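PDB 4H7N: aldehyde dehydrogenase from Anabaena variabilis, which probably catalyses the NAD+-dependent oxidation of aldehydes to carboxylic acids. Local coordinates for residues Gly257-Thr262 with Pro368-Met373; Ile305-Ala310 with Gly343-Pro348; Ile316-Ile321 with Gly335-Leu340; Val325-Val330 with His356-Met361. All blocks are in the same frame, centred on the assembly; numbering follows the deposited sequence.

Contact 1: Gly257-Thr262 with Pro368-Met373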
loop_
_atom_site.group_PDB
_atom_site.type_symbol
_atom_site.label_atom_id
_atom_site.label_comp_id
_atom_site.label_asym_id
_atom_site.label_seq_id
_atom_site.Cartn_x
_atom_site.Cartn_y
_atom_site.Cartn_z
ATOM N N GLY A 257 -23.383 13.178 -15.107
ATOM C CA GLY A 257 -22.319 13.061 -14.163
ATOM C C GLY A 257 -22.549 13.874 -12.913
ATOM O O GLY A 257 -22.167 13.423 -11.844
ATOM N N ALA A 258 -23.201 15.036 -13.036
ATOM C CA ALA A 258 -23.445 15.892 -11.842
ATOM C C ALA A 258 -24.668 15.518 -11.011
ATOM O O ALA A 258 -24.686 15.823 -9.843
ATOM C CB ALA A 258 -23.546 17.333 -12.234
ATOM N N VAL A 259 -25.694 14.887 -11.597
ATOM C CA VAL A 259 -26.916 14.691 -10.860
ATOM C C VAL A 259 -27.418 13.259 -10.734
ATOM O O VAL A 259 -28.387 13.024 -10.018
ATOM C CB VAL A 259 -28.047 15.631 -11.342
ATOM C CG1 VAL A 259 -27.530 17.052 -11.460
ATOM C CG2 VAL A 259 -28.647 15.135 -12.639
ATOM N N VAL A 260 -26.760 12.290 -11.374
ATOM C CA VAL A 260 -27.117 10.902 -11.187
ATOM C C VAL A 260 -26.951 10.606 -9.697
ATOM O O VAL A 260 -26.065 11.129 -9.041
ATOM C CB VAL A 260 -26.302 9.935 -12.093
ATOM C CG1 VAL A 260 -24.835 9.946 -11.710
ATOM C CG2 VAL A 260 -26.875 8.538 -12.011
ATOM N N ASN A 261 -27.898 9.857 -9.166
ATOM C CA ASN A 261 -28.017 9.571 -7.742
ATOM C C ASN A 261 -28.178 10.864 -6.947
ATOM O O ASN A 261 -27.732 10.965 -5.808
ATOM C CB ASN A 261 -26.799 8.773 -7.223
ATOM C CG ASN A 261 -27.149 7.907 -6.001
ATOM O OD1 ASN A 261 -28.216 7.320 -5.943
ATOM N ND2 ASN A 261 -26.277 7.879 -5.019
ATOM N N THR A 262 -28.780 11.872 -7.562
ATOM C CA THR A 262 -28.960 13.208 -6.922
ATOM C C THR A 262 -27.595 13.818 -6.520
ATOM O O THR A 262 -27.490 14.618 -5.576
ATOM C CB THR A 262 -29.907 13.138 -5.721
ATOM O OG1 THR A 262 -31.078 12.380 -6.071
ATOM C CG2 THR A 262 -30.392 14.517 -5.310
ATOM N N PRO A 368 -26.924 17.743 -6.196
ATOM C CA PRO A 368 -27.093 17.817 -7.649
ATOM C C PRO A 368 -26.833 19.242 -8.158
ATOM O O PRO A 368 -27.665 19.837 -8.858
ATOM C CB PRO A 368 -28.554 17.418 -7.828
ATOM C CG PRO A 368 -29.232 18.015 -6.630
ATOM C CD PRO A 368 -28.204 17.928 -5.500
ATOM N N ILE A 369 -25.675 19.766 -7.818
ATOM C CA ILE A 369 -25.364 21.177 -8.059
ATOM C C ILE A 369 -24.333 21.319 -9.168
ATOM O O ILE A 369 -23.354 20.598 -9.190
ATOM C CB ILE A 369 -24.774 21.838 -6.816
ATOM C CG1 ILE A 369 -25.629 21.527 -5.599
ATOM C CG2 ILE A 369 -24.702 23.345 -7.007
ATOM C CD1 ILE A 369 -27.111 21.817 -5.767
HETATM N N MSE A 370 -24.564 22.277 -10.066
HETATM C CA MSE A 370 -23.729 22.465 -11.233
HETATM C C MSE A 370 -23.330 23.919 -11.236
HETATM O O MSE A 370 -24.051 24.754 -11.806
HETATM C CB MSE A 370 -24.531 22.103 -12.471
HETATM C CG MSE A 370 -24.702 20.600 -12.605
HETATM SE SE MSE A 370 -25.998 20.091 -13.987
HETATM C CE MSE A 370 -27.664 20.552 -13.082
ATOM N N PRO A 371 -22.246 24.262 -10.544
ATOM C CA PRO A 371 -21.680 25.609 -10.661
ATOM C C PRO A 371 -20.791 25.709 -11.891
ATOM O O PRO A 371 -19.854 24.906 -12.047
ATOM C CB PRO A 371 -20.840 25.748 -9.367
ATOM C CG PRO A 371 -20.504 24.348 -8.962
ATOM C CD PRO A 371 -21.417 23.394 -9.694
ATOM N N VAL A 372 -21.038 26.699 -12.730
ATOM C CA VAL A 372 -20.351 26.839 -14.002
ATOM C C VAL A 372 -19.553 28.126 -14.090
ATOM O O VAL A 372 -20.114 29.171 -13.965
ATOM C CB VAL A 372 -21.378 26.812 -15.156
ATOM C CG1 VAL A 372 -20.672 26.755 -16.496
ATOM C CG2 VAL A 372 -22.257 25.577 -15.001
HETATM N N MSE A 373 -18.256 28.031 -14.344
HETATM C CA MSE A 373 -17.364 29.200 -14.420
HETATM C C MSE A 373 -16.737 29.310 -15.789
HETATM O O MSE A 373 -16.276 28.319 -16.295
HETATM C CB MSE A 373 -16.163 28.949 -13.498
HETATM C CG MSE A 373 -16.240 29.751 -12.230
HETATM SE SE MSE A 373 -14.588 29.529 -11.190
HETATM C CE MSE A 373 -13.589 31.166 -11.569
#
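Met370, present as selenomethionine, holds CG anti to its carbonyl carbon (chi1 -74°), and a bend at chi3 (-74°) brings CE to 3.9 Å from Val259 CG1, which is likewise anti to the carbonyl carbon of its own residue. The contact joins the last turn of helix 247-259 and the loop after it to the start of strand 369-375, one of the strands of a mixed seven-stranded sheet in this alpha/beta fold. Ala258 CB presses on Met370 CG at 3.5 Å, tighter than usual for two carbons, with SE just beyond. Ile272 and Leu286 also pack against Met370 and continue the apolar packing. Val259 and Pro368 cross at about a right angle, and Val259 CG1 lies 3.8 Å from Pro368 CB; Val259 also packs on Phe472 of the second subunit. Thr262 and Pro368 lie side by side and point the same way, Thr262 CG2 meeting Pro368 CG at 3.9 Å, while Thr262 OG1 bonds to Gly306 O. An alanine in place of Pro368, lacking CG and CD, would probably open a gap beside Thr262 and leave its methyl without this apolar neighbour. Pro368 N, though 3.2 Å from Thr262 O, has no hydrogen to share; the closest ring carbon to that oxygen is Pro368 CD, at 3.4 Å.

Contact 2: Ile305-Ala310 with Gly343-Pro348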
loop_
_atom_site.group_PDB
_atom_site.type_symbol
_atom_site.label_atom_id
_atom_site.label_comp_id
_atom_site.label_asym_id
_atom_site.label_seq_id
_atom_site.Cartn_x
_atom_site.Cartn_y
_atom_site.Cartn_z
ATOM N N ILE A 305 -34.895 11.539 -10.163
ATOM C CA ILE A 305 -34.085 12.144 -9.066
ATOM C C ILE A 305 -34.689 11.781 -7.724
ATOM O O ILE A 305 -35.805 12.259 -7.368
ATOM C CB ILE A 305 -34.001 13.668 -9.212
ATOM C CG1 ILE A 305 -33.542 14.015 -10.631
ATOM C CG2 ILE A 305 -33.103 14.273 -8.133
ATOM C CD1 ILE A 305 -32.225 13.362 -11.010
ATOM N N GLY A 306 -33.976 10.919 -7.004
ATOM C CA GLY A 306 -34.381 10.540 -5.647
ATOM C C GLY A 306 -34.105 11.608 -4.591
ATOM O O GLY A 306 -33.505 12.633 -4.881
ATOM N N PRO A 307 -34.486 11.328 -3.354
ATOM C CA PRO A 307 -34.262 12.237 -2.272
ATOM C C PRO A 307 -32.818 12.272 -1.828
ATOM O O PRO A 307 -32.049 11.336 -2.102
ATOM C CB PRO A 307 -35.125 11.661 -1.155
ATOM C CG PRO A 307 -35.149 10.202 -1.409
ATOM C CD PRO A 307 -35.125 10.076 -2.899
ATOM N N ILE A 308 -32.486 13.301 -1.065
ATOM C CA ILE A 308 -31.228 13.321 -0.354
ATOM C C ILE A 308 -31.367 12.342 0.782
ATOM O O ILE A 308 -32.219 12.516 1.632
ATOM C CB ILE A 308 -30.959 14.706 0.182
ATOM C CG1 ILE A 308 -30.913 15.679 -1.000
ATOM C CG2 ILE A 308 -29.676 14.734 0.991
ATOM C CD1 ILE A 308 -31.205 17.089 -0.574
ATOM N N ILE A 309 -30.514 11.317 0.792
ATOM C CA ILE A 309 -30.692 10.153 1.639
ATOM C C ILE A 309 -30.418 10.464 3.102
ATOM O O ILE A 309 -31.152 10.062 3.980
ATOM C CB ILE A 309 -29.778 9.025 1.137
ATOM C CG1 ILE A 309 -30.302 8.489 -0.183
ATOM C CG2 ILE A 309 -29.689 7.902 2.144
ATOM C CD1 ILE A 309 -29.307 7.587 -0.858
ATOM N N ALA A 310 -29.355 11.203 3.363
ATOM C CA ALA A 310 -28.978 11.495 4.748
ATOM C C ALA A 310 -29.380 12.906 5.118
ATOM O O ALA A 310 -29.088 13.838 4.374
ATOM C CB ALA A 310 -27.478 11.282 4.925
ATOM N N GLY A 343 -39.600 13.788 3.429
ATOM C CA GLY A 343 -38.228 13.622 2.932
ATOM C C GLY A 343 -37.577 14.929 2.508
ATOM O O GLY A 343 -38.259 15.917 2.321
ATOM N N TRP A 344 -36.257 14.927 2.351
ATOM C CA TRP A 344 -35.537 16.095 1.848
ATOM C C TRP A 344 -35.182 15.864 0.378
ATOM O O TRP A 344 -34.740 14.777 -0.009
ATOM C CB TRP A 344 -34.222 16.326 2.613
ATOM C CG TRP A 344 -34.378 16.856 4.008
ATOM C CD1 TRP A 344 -34.059 16.211 5.168
ATOM C CD2 TRP A 344 -34.874 18.148 4.389
ATOM N NE1 TRP A 344 -34.341 17.008 6.242
ATOM C CE2 TRP A 344 -34.842 18.204 5.799
ATOM C CE3 TRP A 344 -35.350 19.261 3.672
ATOM C CZ2 TRP A 344 -35.258 19.331 6.522
ATOM C CZ3 TRP A 344 -35.775 20.372 4.369
ATOM C CH2 TRP A 344 -35.725 20.404 5.797
ATOM N N TRP A 345 -35.300 16.929 -0.395
ATOM C CA TRP A 345 -35.127 16.920 -1.830
ATOM C C TRP A 345 -34.416 18.178 -2.323
ATOM O O TRP A 345 -34.487 19.246 -1.699
ATOM C CB TRP A 345 -36.487 16.842 -2.524
ATOM C CG TRP A 345 -37.345 15.741 -2.046
ATOM C CD1 TRP A 345 -38.120 15.734 -0.927
ATOM C CD2 TRP A 345 -37.548 14.482 -2.684
ATOM N NE1 TRP A 345 -38.783 14.536 -0.810
ATOM C CE2 TRP A 345 -38.458 13.752 -1.881
ATOM C CE3 TRP A 345 -37.066 13.903 -3.861
ATOM C CZ2 TRP A 345 -38.879 12.485 -2.205
ATOM C CZ3 TRP A 345 -37.507 12.640 -4.194
ATOM C CH2 TRP A 345 -38.403 11.941 -3.357
ATOM N N CYS A 346 -33.702 18.020 -3.430
ATOM C CA CYS A 346 -33.119 19.143 -4.172
ATOM C C CYS A 346 -33.158 18.789 -5.645
ATOM O O CYS A 346 -32.734 17.692 -6.057
ATOM C CB CYS A 346 -31.665 19.397 -3.771
ATOM S SG CYS A 346 -31.002 20.968 -4.452
ATOM N N ARG A 347 -33.606 19.734 -6.436
ATOM C CA ARG A 347 -33.606 19.541 -7.872
ATOM C C ARG A 347 -32.251 19.895 -8.464
ATOM O O ARG A 347 -31.477 20.651 -7.875
ATOM C CB ARG A 347 -34.672 20.398 -8.557
ATOM C CG ARG A 347 -36.092 19.985 -8.266
ATOM C CD ARG A 347 -37.078 20.931 -8.940
ATOM N NE ARG A 347 -38.355 20.237 -9.072
ATOM C CZ ARG A 347 -39.308 20.200 -8.148
ATOM N NH1 ARG A 347 -39.178 20.858 -6.993
ATOM N NH2 ARG A 347 -40.409 19.501 -8.391
ATOM N N PRO A 348 -31.969 19.355 -9.647
ATOM C CA PRO A 348 -30.800 19.775 -10.430
ATOM C C PRO A 348 -30.688 21.296 -10.477
ATOM O O PRO A 348 -31.650 21.984 -10.764
ATOM C CB PRO A 348 -31.099 19.198 -11.816
ATOM C CG PRO A 348 -31.894 17.967 -11.527
ATOM C CD PRO A 348 -32.793 18.376 -10.387
HETATM O O HOH W 1 -33.863 15.382 -4.715
HETATM O O HOH W 2 -34.514 12.590 2.963
#
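Pro307 sits on one face of Trp345: its CB lies 3.7 Å from the centroid of the six-membered ring and only 1° off the normal, a CH-pi contact over the face of that ring. Pro307 CD adds a touch on CZ3 of Trp345 at 3.7 Å, and Ile305 O meets the indole edge in plane, 3.6 Å from the same CZ3. Trp345 NE1 bonds to Leu340 O, which helps to fix the rotation of the ring. Alanine at Trp345 would probably leave the proline without its aromatic floor and Leu340 O without that N-H. Segment 343-348 carries one strand of the small antiparallel hairpin 338-345, and the loop before helix 311-326 is tied to it by a single direct backbone bond, Ile308 N to Trp344 O (2.9 Å, N-H...O angle 144°). Beyond this bond the fit is looser. Water bridges Gly306 O to Cys346 N, and another joins Ile308 O to Trp344 N. Ile308 CD1 approaches Cys346 CB at 4.0 Å, and Ile305 CG1 comes no nearer than 4.4 Å to Pro348 CG. At the partly exposed end, the Trp344 indole turns from the loop toward helix 311-326, touching Ala314, with NE1 bonded to Glu311.

Contact 3: Ile316-Ile321 with Gly335-Leu340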
loop_
_atom_site.group_PDB
_atom_site.type_symbol
_atom_site.label_atom_id
_atom_site.label_comp_id
_atom_site.label_asym_id
_atom_site.label_seq_id
_atom_site.Cartn_x
_atom_site.Cartn_y
_atom_site.Cartn_z
ATOM N N ILE A 316 -25.812 20.116 4.594
ATOM C CA ILE A 316 -24.615 20.581 3.910
ATOM C C ILE A 316 -24.939 21.214 2.555
ATOM O O ILE A 316 -24.412 22.287 2.206
ATOM C CB ILE A 316 -23.637 19.412 3.687
ATOM C CG1 ILE A 316 -22.998 18.998 5.043
ATOM C CG2 ILE A 316 -22.589 19.797 2.662
ATOM C CD1 ILE A 316 -22.217 17.678 5.001
ATOM N N ILE A 317 -25.773 20.532 1.766
ATOM C CA ILE A 317 -26.146 21.048 0.434
ATOM C C ILE A 317 -26.834 22.415 0.599
ATOM O O ILE A 317 -26.528 23.380 -0.108
ATOM C CB ILE A 317 -27.071 20.081 -0.304
ATOM C CG1 ILE A 317 -26.363 18.769 -0.576
ATOM C CG2 ILE A 317 -27.578 20.692 -1.625
ATOM C CD1 ILE A 317 -27.273 17.631 -0.977
ATOM N N ASN A 318 -27.757 22.497 1.550
ATOM C CA ASN A 318 -28.453 23.756 1.817
ATOM C C ASN A 318 -27.463 24.891 2.166
ATOM O O ASN A 318 -27.527 25.998 1.631
ATOM C CB ASN A 318 -29.488 23.552 2.917
ATOM C CG ASN A 318 -30.306 24.801 3.166
ATOM O OD1 ASN A 318 -31.042 25.268 2.291
ATOM N ND2 ASN A 318 -30.112 25.387 4.317
ATOM N N ASP A 319 -26.480 24.549 2.974
ATOM C CA ASP A 319 -25.458 25.498 3.371
ATOM C C ASP A 319 -24.595 25.960 2.189
ATOM O O ASP A 319 -24.282 27.137 2.083
ATOM C CB ASP A 319 -24.626 24.862 4.463
ATOM C CG ASP A 319 -23.484 25.715 4.883
ATOM O OD1 ASP A 319 -23.785 26.793 5.404
ATOM O OD2 ASP A 319 -22.301 25.319 4.700
ATOM N N HIS A 320 -24.284 25.054 1.262
ATOM C CA HIS A 320 -23.487 25.399 0.077
ATOM C C HIS A 320 -24.236 26.350 -0.828
ATOM O O HIS A 320 -23.652 27.286 -1.383
ATOM C CB HIS A 320 -23.032 24.121 -0.688
ATOM C CG HIS A 320 -21.920 23.393 0.000
ATOM N ND1 HIS A 320 -21.043 22.552 -0.658
ATOM C CD2 HIS A 320 -21.511 23.434 1.294
ATOM C CE1 HIS A 320 -20.147 22.108 0.207
ATOM N NE2 HIS A 320 -20.414 22.619 1.396
ATOM N N ILE A 321 -25.537 26.105 -0.989
ATOM C CA ILE A 321 -26.379 26.965 -1.822
ATOM C C ILE A 321 -26.484 28.359 -1.186
ATOM O O ILE A 321 -26.250 29.378 -1.842
ATOM C CB ILE A 321 -27.804 26.364 -2.029
ATOM C CG1 ILE A 321 -27.750 25.078 -2.796
ATOM C CG2 ILE A 321 -28.704 27.317 -2.806
ATOM C CD1 ILE A 321 -29.054 24.329 -2.788
ATOM N N GLY A 335 -32.147 24.950 -6.848
ATOM C CA GLY A 335 -31.606 25.835 -5.833
ATOM C C GLY A 335 -32.281 25.850 -4.483
ATOM O O GLY A 335 -31.955 26.691 -3.671
ATOM N N LYS A 336 -33.158 24.884 -4.214
ATOM C CA LYS A 336 -33.852 24.795 -2.937
ATOM C C LYS A 336 -33.826 23.390 -2.347
ATOM O O LYS A 336 -34.372 22.471 -2.955
ATOM C CB LYS A 336 -35.321 25.132 -3.122
ATOM C CG LYS A 336 -35.593 26.512 -3.650
ATOM C CD LYS A 336 -37.097 26.681 -3.854
ATOM C CE LYS A 336 -37.429 27.243 -5.232
ATOM N NZ LYS A 336 -36.995 28.658 -5.371
ATOM N N VAL A 337 -33.264 23.238 -1.149
ATOM C CA VAL A 337 -33.440 22.011 -0.395
ATOM C C VAL A 337 -34.768 22.068 0.347
ATOM O O VAL A 337 -34.947 22.890 1.225
ATOM C CB VAL A 337 -32.298 21.796 0.579
ATOM C CG1 VAL A 337 -32.549 20.559 1.435
ATOM C CG2 VAL A 337 -30.973 21.668 -0.205
ATOM N N GLU A 338 -35.716 21.217 -0.022
ATOM C CA GLU A 338 -37.080 21.304 0.544
ATOM C C GLU A 338 -37.570 19.963 1.045
ATOM O O GLU A 338 -37.116 18.890 0.572
ATOM C CB GLU A 338 -38.050 21.870 -0.471
ATOM C CG GLU A 338 -37.864 21.305 -1.868
ATOM C CD GLU A 338 -38.854 21.876 -2.875
ATOM O OE1 GLU A 338 -39.752 22.614 -2.440
ATOM O OE2 GLU A 338 -38.738 21.567 -4.087
ATOM N N GLU A 339 -38.452 20.034 2.028
ATOM C CA GLU A 339 -39.137 18.885 2.586
ATOM C C GLU A 339 -40.402 18.595 1.776
ATOM O O GLU A 339 -41.188 19.488 1.481
ATOM C CB GLU A 339 -39.433 19.099 4.091
ATOM C CG GLU A 339 -40.221 17.958 4.762
ATOM C CD GLU A 339 -41.752 18.163 4.762
ATOM O OE1 GLU A 339 -42.217 19.141 5.378
ATOM O OE2 GLU A 339 -42.505 17.358 4.170
ATOM N N LEU A 340 -40.553 17.345 1.346
ATOM C CA LEU A 340 -41.743 16.904 0.645
ATOM C C LEU A 340 -42.061 15.479 1.095
ATOM O O LEU A 340 -41.195 14.561 1.032
ATOM C CB LEU A 340 -41.550 16.945 -0.858
ATOM C CG LEU A 340 -41.191 18.288 -1.509
ATOM C CD1 LEU A 340 -40.641 17.993 -2.890
ATOM C CD2 LEU A 340 -42.408 19.221 -1.574
HETATM O O HOH W 3 -31.643 25.714 -0.085
#
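Val337 carries this contact: its CG2, anti to the carbonyl carbon, reaches Ile317 CG2 at 3.8 Å and lies as near, 3.8 Å, to the backbone N of Asn318. The same methyl meets Asn318 CB at 3.9 Å and, more loosely, Ile321 CD1 at 4.2 Å, so that it touches three residues of the helix. The side chains of Ile317 and Val337 cross at about a right angle. One helical turn on from Ile317, Ile321 CG2 rests on Gly335 O at 3.4 Å. A polar link runs alongside: in Asn318, chi1 (-176°) sets CG anti to the backbone N, and OD1 accepts from a water that in turn accepts from Val337 N. Farther out, Gly335 takes a positive phi (87°), a backbone shape in which any side chain would collide with the carbonyl oxygen before it, and its N bonds to Thr349 OG1. Val337 also leans on Trp344, and Ile317 on Ile308. Across the helix, His320 ND1 is held by Thr365 OG1, with Ile316 CG2 over one face of the imidazole. The whole is plain alpha/beta packing: helix 311-326 lays a largely apolar face on the extended chain that leads from strand 330-333, the outermost strand of the large sheet within this chain, into the antiparallel hairpin of strands 338-340 and 343-345.

Contact 4: Val325-Val330 with His356-Met361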
loop_
_atom_site.group_PDB
_atom_site.type_symbol
_atom_site.label_atom_id
_atom_site.label_comp_id
_atom_site.label_asym_id
_atom_site.label_seq_id
_atom_site.Cartn_x
_atom_site.Cartn_y
_atom_site.Cartn_z
ATOM N N VAL A 325 -25.060 31.911 -2.731
ATOM C CA VAL A 325 -25.932 33.052 -2.947
ATOM C C VAL A 325 -25.441 34.282 -2.171
ATOM O O VAL A 325 -25.294 35.359 -2.746
ATOM C CB VAL A 325 -27.408 32.708 -2.650
ATOM C CG1 VAL A 325 -28.267 33.980 -2.577
ATOM C CG2 VAL A 325 -27.951 31.762 -3.727
ATOM N N GLU A 326 -25.128 34.123 -0.891
ATOM C CA GLU A 326 -24.514 35.214 -0.142
ATOM C C GLU A 326 -23.306 35.822 -0.880
ATOM O O GLU A 326 -23.065 36.999 -0.775
ATOM C CB GLU A 326 -24.113 34.733 1.263
ATOM C CG GLU A 326 -23.132 35.625 2.033
ATOM C CD GLU A 326 -23.758 36.907 2.549
ATOM O OE1 GLU A 326 -24.951 37.162 2.236
ATOM O OE2 GLU A 326 -23.059 37.673 3.272
ATOM N N LYS A 327 -22.539 35.012 -1.613
ATOM C CA LYS A 327 -21.312 35.489 -2.237
ATOM C C LYS A 327 -21.502 35.907 -3.692
ATOM O O LYS A 327 -20.523 36.167 -4.394
ATOM C CB LYS A 327 -20.226 34.411 -2.095
ATOM C CG LYS A 327 -19.710 34.341 -0.670
ATOM C CD LYS A 327 -18.746 33.202 -0.448
ATOM C CE LYS A 327 -18.168 33.309 0.966
ATOM N NZ LYS A 327 -17.558 31.984 1.286
ATOM N N GLY A 328 -22.751 35.938 -4.153
ATOM C CA GLY A 328 -23.072 36.518 -5.443
ATOM C C GLY A 328 -23.598 35.532 -6.466
ATOM O O GLY A 328 -23.925 35.945 -7.560
ATOM N N ALA A 329 -23.681 34.239 -6.150
ATOM C CA ALA A 329 -24.072 33.251 -7.190
ATOM C C ALA A 329 -25.478 33.564 -7.724
ATOM O O ALA A 329 -26.287 34.154 -7.021
ATOM C CB ALA A 329 -24.008 31.838 -6.648
ATOM N N VAL A 330 -25.716 33.215 -8.991
ATOM C CA VAL A 330 -27.013 33.334 -9.655
ATOM C C VAL A 330 -27.561 31.929 -9.867
ATOM O O VAL A 330 -26.892 31.113 -10.464
ATOM C CB VAL A 330 -26.851 34.011 -11.040
ATOM C CG1 VAL A 330 -28.156 33.990 -11.832
ATOM C CG2 VAL A 330 -26.358 35.461 -10.870
ATOM N N HIS A 356 -14.039 30.382 -6.523
ATOM C CA HIS A 356 -13.450 29.488 -5.551
ATOM C C HIS A 356 -13.428 30.106 -4.138
ATOM O O HIS A 356 -12.894 29.483 -3.219
ATOM C CB HIS A 356 -12.049 29.061 -6.019
ATOM C CG HIS A 356 -12.051 28.021 -7.099
ATOM N ND1 HIS A 356 -11.016 27.127 -7.262
ATOM C CD2 HIS A 356 -12.962 27.710 -8.054
ATOM C CE1 HIS A 356 -11.282 26.313 -8.275
ATOM N NE2 HIS A 356 -12.465 26.632 -8.766
ATOM N N SER A 357 -14.049 31.278 -3.924
ATOM C CA SER A 357 -14.286 31.716 -2.531
ATOM C C SER A 357 -15.474 30.965 -1.914
ATOM O O SER A 357 -15.675 31.017 -0.710
ATOM C CB SER A 357 -14.564 33.218 -2.439
ATOM O OG SER A 357 -15.862 33.521 -2.930
HETATM N N MSE A 358 -16.259 30.259 -2.727
HETATM C CA MSE A 358 -17.489 29.620 -2.240
HETATM C C MSE A 358 -17.286 28.146 -1.896
HETATM O O MSE A 358 -16.540 27.400 -2.581
HETATM C CB MSE A 358 -18.604 29.716 -3.319
HETATM C CG MSE A 358 -18.891 31.105 -3.817
HETATM SE SE MSE A 358 -19.968 31.008 -5.479
HETATM C CE MSE A 358 -20.239 32.940 -5.605
ATOM N N LYS A 359 -18.005 27.678 -0.876
ATOM C CA LYS A 359 -17.943 26.284 -0.469
ATOM C C LYS A 359 -18.316 25.338 -1.558
ATOM O O LYS A 359 -17.744 24.254 -1.680
ATOM C CB LYS A 359 -18.920 26.030 0.659
ATOM C CG LYS A 359 -18.528 26.686 1.969
ATOM C CD LYS A 359 -19.686 26.489 2.932
ATOM C CE LYS A 359 -19.609 27.397 4.134
ATOM N NZ LYS A 359 -18.962 26.655 5.236
ATOM N N VAL A 360 -19.315 25.723 -2.341
ATOM C CA VAL A 360 -19.807 24.842 -3.396
ATOM C C VAL A 360 -18.733 24.524 -4.460
ATOM O O VAL A 360 -18.867 23.576 -5.217
ATOM C CB VAL A 360 -21.096 25.443 -4.023
ATOM C CG1 VAL A 360 -20.760 26.532 -5.026
ATOM C CG2 VAL A 360 -21.944 24.356 -4.650
HETATM N N MSE A 361 -17.697 25.347 -4.541
HETATM C CA MSE A 361 -16.574 25.116 -5.446
HETATM C C MSE A 361 -15.342 24.515 -4.798
HETATM O O MSE A 361 -14.357 24.213 -5.490
HETATM C CB MSE A 361 -16.320 26.434 -6.193
HETATM C CG MSE A 361 -17.480 26.525 -7.194
HETATM SE SE MSE A 361 -16.961 27.569 -8.744
HETATM C CE MSE A 361 -16.403 25.991 -9.778
#
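Lys327 leaves the helical conformation and Gly328 follows with a positive phi (115°), ending helix 311-326 in a Schellman motif: Ala329 N bonds to Ala324 O, and Gly328 N to Val325 O at 3.0 Å. Against this helix end packs the loop that leads from strand 349-352 to strand 369-375. Met358, present as selenomethionine, stretches out straight past CG and pushes its CE methyl into the turn. There CE lies 3.5 Å from Lys327 O, close also to Ala329 N and Lys327 CB. Ala329 CB stands 4.1 Å from the same Met358 CE, and Ala324 of the helix also touches Met358. Lys327 extends past the methionine in the other direction, its CD 3.8 Å from Ser357 OG, a hydroxyl bonded to Asn355. Lys327 NZ forms a salt bridge with Asp323 besides its bond to the loop, and the other carboxylate oxygen of Asp323 accepts from Lys359 N. Asp323 thus grips both the lysine and the loop. Lys359 NZ, 6.8 Å from Lys327 NZ, has a long, weak ion pair with Asp319. Lys327 NZ donates to Ser357 O over 2.9 Å, tilted 33° from the carbonyl plane.

Overall arrangement
From the N terminus, the chain first passes 257-262, at the end of helix 247-259, and the loop opened there closes last, when strand 369-375 returns in contact 1. The other three contacts lie inside it. Segments 305-310, 316-321 and 325-330 follow in turn, on the approach to helix 311-326, along it and off its C-terminal end. Contact 3 closes first, at 335-340, nested within contact 2, which closes at 343-348; contact 4 closes next, at 356-361, crossing both. Contacts 2 and 3 share the hairpin 338-345, and contacts 3 and 4 share helix 311-326. Contacts 1 and 2 meet through Thr262 and Gly306, contacts 1 and 4 through Ile369 and Val360, joining helices, hairpin and large sheet.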